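Local coordinates for protein EH1AB1 (Metagenome, PDB 6I8F) that hydrolyses esters, probably through a serine nucleophile carried on an alpha/beta hydrolase fold, at residues D60-F72 with E78-A90. Numbering follows the deposited sequence.
Sequences DPPEVAEVANGGF and EIRFRRYRPLGEA
Arg82 leaves its strand with CG anti to the backbone N (chi1 175°) and bends at chi3, which turns NE back onto Asn69, whose own amide leans beside its backbone N. The two side chains run alongside each other. NE donates to a lone pair of Asn69 OD1 at 2.8 Å, nearly straight (167°) and at the edge of the guanidinium, though the amide and guanidinium planes are 46° apart. Next to this bond Val67 CG1 packs against Arg82 CG at 3.4 Å, while the other methyl, CG2, meets Tyr84 CD2 at 3.8 Å. The guanidinium also makes salt bridges from NH1 to Asp114 and from NH2 to Glu111, so all three of its nitrogens are engaged; an alanine here would probably leave Asn69 OD1 and both carboxylates without this partner and uncover Val67 CG1. Strands 66-73 and 78-85 form the antiparallel hairpin at one edge of the alpha/beta hydrolase sheet; the second of them pairs onward with strand 127-132, leaving the first outermost within the chain. Paired backbone bonds join Ala68 with Arg83, Gly70 with Phe81 and Phe72 with Ile79. On the sheet face opposite Arg82, the Phe81 ring folds over the backbone of Gly70, whose CA makes a CH-pi contact 4.0 Å from the ring centroid; a beta carbon at Gly70 would clash with this ring. Phe72 CD2 comes within 3.7 Å of Phe81 CD2, which lies at the edge of the Phe72 ring, and Phe72 CE1 reaches Ile79 CD1 at 4.0 Å. His154 stacks on Phe72, and Phe162 meets Phe81 edge-to-face. Towards the open end, a water donates to Glu66 OE2 at 2.7 Å and, weakly, to Arg83 O.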
ATOM      1  N   ASP A  60      24.495  -2.580  -0.494  1.00 21.60           N
ATOM      2  CA  ASP A  60      25.393  -1.979  -1.474  1.00 23.08           C
ATOM      3  C   ASP A  60      24.608  -1.094  -2.434  1.00 21.26           C
ATOM      4  O   ASP A  60      23.492  -1.432  -2.822  1.00 19.38           O
ATOM      5  CB  ASP A  60      26.157  -3.039  -2.259  1.00 26.22           C
ATOM      6  CG  ASP A  60      27.225  -3.720  -1.424  1.00 28.84           C
ATOM      7  OD1 ASP A  60      27.645  -3.136  -0.412  1.00 28.56           O
ATOM      8  OD2 ASP A  60      27.607  -4.833  -1.790  1.00 36.18           O
ATOM      9  N   PRO A  61      25.157   0.075  -2.824  1.00 20.62           N
ATOM     10  CA  PRO A  61      24.427   1.007  -3.680  1.00 20.90           C
ATOM     11  C   PRO A  61      24.194   0.444  -5.075  1.00 21.02           C
ATOM     12  O   PRO A  61      25.147   0.096  -5.765  1.00 22.02           O
ATOM     13  CB  PRO A  61      25.332   2.243  -3.728  1.00 20.22           C
ATOM     14  CG  PRO A  61      26.712   1.701  -3.429  1.00 20.51           C
ATOM     15  CD  PRO A  61      26.466   0.609  -2.407  1.00 21.18           C
ATOM     16  N   PRO A  62      22.929   0.356  -5.547  1.00 19.96           N
ATOM     17  CA  PRO A  62      22.665  -0.007  -6.936  1.00 20.64           C
ATOM     18  C   PRO A  62      23.034   1.158  -7.865  1.00 21.31           C
ATOM     19  O   PRO A  62      22.989   2.351  -7.460  1.00 20.83           O
ATOM     20  CB  PRO A  62      21.165  -0.301  -6.976  1.00 19.81           C
ATOM     21  CG  PRO A  62      20.594   0.531  -5.848  1.00 20.34           C
ATOM     22  CD  PRO A  62      21.701   0.690  -4.821  1.00 19.95           C
ATOM     23  N   GLU A  63      23.398   0.814  -9.100  1.00 21.60           N
ATOM     24  CA  GLU A  63      23.645   1.817 -10.125  1.00 23.19           C
ATOM     25  C   GLU A  63      22.326   2.539 -10.425  1.00 20.11           C
ATOM     26  O   GLU A  63      21.258   1.929 -10.459  1.00 18.34           O
ATOM     27  CB  GLU A  63      24.221   1.187 -11.405  1.00 26.90           C
ATOM     28  CG  GLU A  63      25.677   0.787 -11.282  1.00 31.43           C
ATOM     29  CD  GLU A  63      26.628   1.925 -10.919  1.00 36.15           C
ATOM     30  OE1 GLU A  63      26.608   2.967 -11.618  1.00 34.22           O
ATOM     31  OE2 GLU A  63      27.352   1.787  -9.904  1.00 42.68           O
ATOM     32  N   VAL A  64      22.428   3.851 -10.627  1.00 19.53           N
ATOM     33  CA  VAL A  64      21.353   4.678 -11.157  1.00 19.97           C
ATOM     34  C   VAL A  64      21.851   5.312 -12.466  1.00 20.12           C
ATOM     35  O   VAL A  64      23.002   5.132 -12.823  1.00 20.85           O
ATOM     36  CB  VAL A  64      20.912   5.732 -10.127  1.00 20.35           C
ATOM     37  CG1 VAL A  64      20.302   5.085  -8.892  1.00 21.07           C
ATOM     38  CG2 VAL A  64      22.051   6.653  -9.740  1.00 20.66           C
ATOM     39  N   ALA A  65      20.977   6.039 -13.174  1.00 19.65           N
ATOM     40  CA  ALA A  65      21.348   6.673 -14.438  1.00 20.53           C
ATOM     41  C   ALA A  65      22.361   7.786 -14.171  1.00 21.95           C
ATOM     42  O   ALA A  65      23.278   8.002 -14.963  1.00 22.62           O
ATOM     43  CB  ALA A  65      20.130   7.220 -15.140  1.00 20.04           C
ATOM     44  N   GLU A  66      22.181   8.497 -13.051  1.00 21.79           N
ATOM     45  CA  GLU A  66      23.003   9.669 -12.760  1.00 22.20           C
ATOM     46  C   GLU A  66      22.805  10.084 -11.300  1.00 20.30           C
ATOM     47  O   GLU A  66      21.713   9.957 -10.755  1.00 19.00           O
ATOM     48  CB  GLU A  66      22.591  10.783 -13.720  1.00 23.96           C
ATOM     49  CG  GLU A  66      23.390  12.044 -13.614  1.00 26.53           C
ATOM     50  CD  GLU A  66      22.676  13.217 -14.261  1.00 28.97           C
ATOM     51  OE1 GLU A  66      22.952  13.483 -15.463  1.00 30.69           O
ATOM     52  OE2 GLU A  66      21.852  13.860 -13.575  1.00 29.29           O
ATOM     53  N   VAL A  67      23.872  10.604 -10.693  1.00 19.93           N
ATOM     54  CA  VAL A  67      23.806  11.209  -9.378  1.00 21.00           C
ATOM     55  C   VAL A  67      24.444  12.599  -9.473  1.00 19.81           C
ATOM     56  O   VAL A  67      25.550  12.729  -9.966  1.00 18.86           O
ATOM     57  CB  VAL A  67      24.490  10.328  -8.314  1.00 22.62           C
ATOM     58  CG1 VAL A  67      24.490  10.989  -6.949  1.00 24.85           C
ATOM     59  CG2 VAL A  67      23.844   8.958  -8.228  1.00 24.09           C
ATOM     60  N   ALA A  68      23.716  13.610  -8.984  1.00 19.90           N
ATOM     61  CA  ALA A  68      24.074  15.013  -9.079  1.00 19.88           C
ATOM     62  C   ALA A  68      24.112  15.634  -7.674  1.00 21.23           C
ATOM     63  O   ALA A  68      23.177  15.452  -6.887  1.00 21.33           O
ATOM     64  CB  ALA A  68      23.090  15.733  -9.961  1.00 19.73           C
ATOM     65  N   ASN A  69      25.195  16.374  -7.398  1.00 20.74           N
ATOM     66  CA  ASN A  69      25.404  17.104  -6.147  1.00 21.51           C
ATOM     67  C   ASN A  69      25.380  18.606  -6.429  1.00 21.24           C
ATOM     68  O   ASN A  69      25.971  19.084  -7.398  1.00 20.25           O
ATOM     69  CB  ASN A  69      26.730  16.758  -5.458  1.00 22.22           C
ATOM     70  CG  ASN A  69      26.817  15.313  -5.009  1.00 23.22           C
ATOM     71  OD1 ASN A  69      25.822  14.693  -4.657  1.00 27.70           O
ATOM     72  ND2 ASN A  69      28.011  14.765  -5.001  1.00 26.19           N
ATOM     73  N   GLY A  70      24.691  19.331  -5.550  1.00 21.03           N
ATOM     74  CA  GLY A  70      24.721  20.776  -5.510  1.00 22.57           C
ATOM     75  C   GLY A  70      24.169  21.290  -4.195  1.00 22.36           C
ATOM     76  O   GLY A  70      23.930  20.508  -3.254  1.00 20.79           O
ATOM     77  N   GLY A  71      23.965  22.607  -4.142  1.00 23.45           N
ATOM     78  CA  GLY A  71      23.365  23.289  -2.999  1.00 23.40           C
ATOM     79  C   GLY A  71      22.610  24.520  -3.455  1.00 24.71           C
ATOM     80  O   GLY A  71      22.769  24.951  -4.584  1.00 25.71           O
ATOM     81  N   PHE A  72      21.761  25.064  -2.581  1.00 25.92           N
ATOM     82  CA  PHE A  72      21.116  26.345  -2.809  1.00 26.69           C
ATOM     83  C   PHE A  72      21.002  27.062  -1.461  1.00 27.02           C
ATOM     84  O   PHE A  72      21.210  26.456  -0.418  1.00 28.37           O
ATOM     85  CB  PHE A  72      19.754  26.160  -3.481  1.00 28.72           C
ATOM     86  CG  PHE A  72      18.833  25.248  -2.717  1.00 29.78           C
ATOM     87  CD1 PHE A  72      18.090  25.726  -1.649  1.00 29.64           C
ATOM     88  CD2 PHE A  72      18.740  23.906  -3.043  1.00 32.75           C
ATOM     89  CE1 PHE A  72      17.264  24.882  -0.930  1.00 29.80           C
ATOM     90  CE2 PHE A  72      17.907  23.063  -2.326  1.00 33.03           C
ATOM     91  CZ  PHE A  72      17.186  23.550  -1.259  1.00 31.21           C
ATOM     92  N   GLU A  78      23.639  27.274   3.480  1.00 30.30           N
ATOM     93  CA  GLU A  78      23.536  26.453   2.298  1.00 33.34           C
ATOM     94  C   GLU A  78      22.772  25.178   2.683  1.00 31.15           C
ATOM     95  O   GLU A  78      22.927  24.659   3.792  1.00 33.18           O
ATOM     96  CB  GLU A  78      24.926  26.139   1.741  1.00 34.69           C
ATOM     97  CG  GLU A  78      24.891  25.647   0.310  1.00 39.53           C
ATOM     98  CD  GLU A  78      26.138  24.915  -0.147  1.00 42.05           C
ATOM     99  OE1 GLU A  78      27.003  24.620   0.701  1.00 45.71           O
ATOM    100  OE2 GLU A  78      26.236  24.638  -1.356  1.00 48.51           O
ATOM    101  N   ILE A  79      21.902  24.722   1.784  1.00 29.27           N
ATOM    102  CA  ILE A  79      21.331  23.388   1.872  1.00 27.05           C
ATOM    103  C   ILE A  79      21.824  22.600   0.663  1.00 25.26           C
ATOM    104  O   ILE A  79      21.639  23.023  -0.463  1.00 23.76           O
ATOM    105  CB  ILE A  79      19.797  23.425   1.937  1.00 28.49           C
ATOM    106  CG1 ILE A  79      19.308  24.226   3.148  1.00 28.24           C
ATOM    107  CG2 ILE A  79      19.235  22.005   1.931  1.00 28.58           C
ATOM    108  CD1 ILE A  79      17.861  24.645   3.040  1.00 29.54           C
ATOM    109  N   ARG A  80      22.464  21.463   0.936  1.00 24.77           N
ATOM    110  CA  ARG A  80      23.000  20.607  -0.078  1.00 24.27           C
ATOM    111  C   ARG A  80      21.952  19.545  -0.428  1.00 21.44           C
ATOM    112  O   ARG A  80      21.148  19.129   0.411  1.00 19.08           O
ATOM    113  CB  ARG A  80      24.312  19.999   0.417  1.00 27.32           C
ATOM    114  CG  ARG A  80      25.445  21.013   0.520  1.00 31.90           C
ATOM    115  CD  ARG A  80      26.671  20.415   1.181  1.00 37.65           C
ATOM    116  NE  ARG A  80      26.379  19.971   2.540  1.00 45.86           N
ATOM    117  CZ  ARG A  80      27.214  19.286   3.316  1.00 51.76           C
ATOM    118  NH1 ARG A  80      28.426  18.979   2.882  1.00 58.58           N
ATOM    119  NH2 ARG A  80      26.836  18.914   4.526  1.00 53.26           N
ATOM    120  N   PHE A  81      21.989  19.097  -1.678  1.00 20.42           N
ATOM    121  CA  PHE A  81      21.099  18.047  -2.143  1.00 20.71           C
ATOM    122  C   PHE A  81      21.893  17.064  -3.007  1.00 20.48           C
ATOM    123  O   PHE A  81      22.977  17.386  -3.527  1.00 18.10           O
ATOM    124  CB  PHE A  81      19.930  18.649  -2.919  1.00 21.19           C
ATOM    125  CG  PHE A  81      20.356  19.446  -4.123  1.00 21.99           C
ATOM    126  CD1 PHE A  81      20.667  18.808  -5.316  1.00 22.56           C
ATOM    127  CD2 PHE A  81      20.484  20.824  -4.053  1.00 21.89           C
ATOM    128  CE1 PHE A  81      21.087  19.538  -6.418  1.00 23.62           C
ATOM    129  CE2 PHE A  81      20.886  21.554  -5.162  1.00 23.41           C
ATOM    130  CZ  PHE A  81      21.197  20.908  -6.342  1.00 23.21           C
ATOM    131  N   ARG A  82      21.324  15.867  -3.170  1.00 19.01           N
ATOM    132  CA  ARG A  82      21.823  14.911  -4.131  1.00 18.78           C
ATOM    133  C   ARG A  82      20.632  14.368  -4.927  1.00 18.83           C
ATOM    134  O   ARG A  82      19.651  13.919  -4.350  1.00 18.73           O
ATOM    135  CB  ARG A  82      22.627  13.830  -3.414  1.00 18.81           C
ATOM    136  CG  ARG A  82      23.082  12.708  -4.335  1.00 19.27           C
ATOM    137  CD  ARG A  82      24.018  11.767  -3.630  1.00 19.45           C
ATOM    138  NE  ARG A  82      25.228  12.429  -3.176  1.00 19.16           N
ATOM    139  CZ  ARG A  82      26.039  11.933  -2.248  1.00 19.23           C
ATOM    140  NH1 ARG A  82      25.852  10.707  -1.792  1.00 18.99           N
ATOM    141  NH2 ARG A  82      27.016  12.676  -1.756  1.00 18.51           N
ATOM    142  N   ARG A  83      20.708  14.489  -6.251  1.00 19.49           N
ATOM    143  CA  ARG A  83      19.660  14.035  -7.152  1.00 21.13           C
ATOM    144  C   ARG A  83      20.060  12.677  -7.719  1.00 21.00           C
ATOM    145  O   ARG A  83      21.220  12.471  -8.106  1.00 19.45           O
ATOM    146  CB  ARG A  83      19.422  15.000  -8.317  1.00 22.78           C
ATOM    147  CG  ARG A  83      19.308  16.457  -7.900  1.00 25.77           C
ATOM    148  CD  ARG A  83      18.616  17.287  -8.958  1.00 28.63           C
ATOM    149  NE  ARG A  83      19.466  17.518 -10.108  1.00 31.49           N
ATOM    150  CZ  ARG A  83      19.042  17.619 -11.362  1.00 34.17           C
ATOM    151  NH1 ARG A  83      17.860  17.136 -11.718  1.00 34.41           N
ATOM    152  NH2 ARG A  83      19.817  18.195 -12.261  1.00 33.67           N
ATOM    153  N   TYR A  84      19.083  11.766  -7.746  1.00 19.16           N
ATOM    154  CA  TYR A  84      19.252  10.451  -8.298  1.00 19.80           C
ATOM    155  C   TYR A  84      18.267  10.263  -9.459  1.00 20.06           C
ATOM    156  O   TYR A  84      17.051  10.378  -9.271  1.00 19.34           O
ATOM    157  CB  TYR A  84      18.982   9.393  -7.233  1.00 19.18           C
ATOM    158  CG  TYR A  84      19.766   9.522  -5.954  1.00 19.23           C
ATOM    159  CD1 TYR A  84      19.327  10.330  -4.911  1.00 19.89           C
ATOM    160  CD2 TYR A  84      20.913   8.774  -5.753  1.00 18.87           C
ATOM    161  CE1 TYR A  84      20.023  10.406  -3.712  1.00 18.77           C
ATOM    162  CE2 TYR A  84      21.620   8.843  -4.563  1.00 18.61           C
ATOM    163  CZ  TYR A  84      21.170   9.650  -3.534  1.00 18.48           C
ATOM    164  OH  TYR A  84      21.871   9.699  -2.360  1.00 18.42           O
ATOM    165  N   ARG A  85      18.806  10.002 -10.650  1.00 21.02           N
ATOM    166  CA  ARG A  85      18.003   9.743 -11.832  1.00 21.99           C
ATOM    167  C   ARG A  85      17.850   8.233 -11.962  1.00 20.84           C
ATOM    168  O   ARG A  85      18.852   7.517 -11.969  1.00 20.93           O
ATOM    169  CB  ARG A  85      18.665  10.377 -13.056  1.00 25.28           C
ATOM    170  CG  ARG A  85      17.882  10.200 -14.348  1.00 29.96           C
ATOM    171  CD  ARG A  85      18.332  11.162 -15.429  1.00 31.00           C
ATOM    172  NE  ARG A  85      17.391  11.103 -16.520  1.00 34.31           N
ATOM    173  CZ  ARG A  85      16.324  11.885 -16.676  1.00 32.91           C
ATOM    174  NH1 ARG A  85      16.186  13.013 -15.996  1.00 30.55           N
ATOM    175  NH2 ARG A  85      15.405  11.520 -17.552  1.00 32.39           N
ATOM    176  N   PRO A  86      16.609   7.706 -12.059  1.00 20.57           N
ATOM    177  CA  PRO A  86      16.390   6.262 -12.151  1.00 21.37           C
ATOM    178  C   PRO A  86      16.984   5.656 -13.437  1.00 23.05           C
ATOM    179  O   PRO A  86      16.932   6.279 -14.494  1.00 22.20           O
ATOM    180  CB  PRO A  86      14.860   6.097 -12.153  1.00 21.13           C
ATOM    181  CG  PRO A  86      14.305   7.462 -12.516  1.00 20.76           C
ATOM    182  CD  PRO A  86      15.357   8.478 -12.136  1.00 20.22           C
ATOM    183  N   LEU A  87      17.548   4.452 -13.325  1.00 25.60           N
ATOM    184  CA  LEU A  87      17.940   3.668 -14.493  1.00 29.64           C
ATOM    185  C   LEU A  87      16.778   3.582 -15.479  1.00 32.09           C
ATOM    186  O   LEU A  87      15.652   3.288 -15.082  1.00 32.63           O
ATOM    187  CB  LEU A  87      18.306   2.252 -14.062  1.00 30.79           C
ATOM    188  CG  LEU A  87      19.721   2.045 -13.553  1.00 31.96           C
ATOM    189  CD1 LEU A  87      19.944   0.561 -13.284  1.00 31.53           C
ATOM    190  CD2 LEU A  87      20.748   2.579 -14.541  1.00 31.94           C
ATOM    191  N   GLY A  88      17.081   3.854 -16.756  1.00 37.59           N
ATOM    192  CA  GLY A  88      16.207   3.528 -17.876  1.00 39.43           C
ATOM    193  C   GLY A  88      15.239   4.640 -18.240  1.00 43.44           C
ATOM    194  O   GLY A  88      14.610   4.556 -19.294  1.00 46.67           O
ATOM    195  N   GLU A  89      15.086   5.657 -17.377  1.00 42.52           N
ATOM    196  CA  GLU A  89      14.139   6.755 -17.631  1.00 44.64           C
ATOM    197  C   GLU A  89      14.847   7.844 -18.448  1.00 46.09           C
ATOM    198  O   GLU A  89      15.896   8.350 -18.036  1.00 51.29           O
ATOM    199  CB  GLU A  89      13.571   7.321 -16.324  1.00 44.25           C
ATOM    200  CG  GLU A  89      12.609   6.372 -15.623  1.00 46.40           C
ATOM    201  CD  GLU A  89      11.364   6.005 -16.422  1.00 50.18           C
ATOM    202  OE1 GLU A  89      10.578   6.930 -16.741  1.00 49.49           O
ATOM    203  OE2 GLU A  89      11.177   4.792 -16.725  1.00 48.53           O
ATOM    204  N   ALA A  90      14.245   8.203 -19.590  1.00 46.29           N
ATOM    205  CA  ALA A  90      14.804   9.176 -20.538  1.00 45.59           C
ATOM    206  C   ALA A  90      14.009  10.489 -20.564  1.00 43.90           C
ATOM    207  O   ALA A  90      14.416  11.423 -21.257  1.00 48.78           O
ATOM    208  CB  ALA A  90      14.858   8.566 -21.918  1.00 45.05           C
TER
HETATM  209  O   HOH W   1      20.587  13.275 -11.317  1.00 28.77           O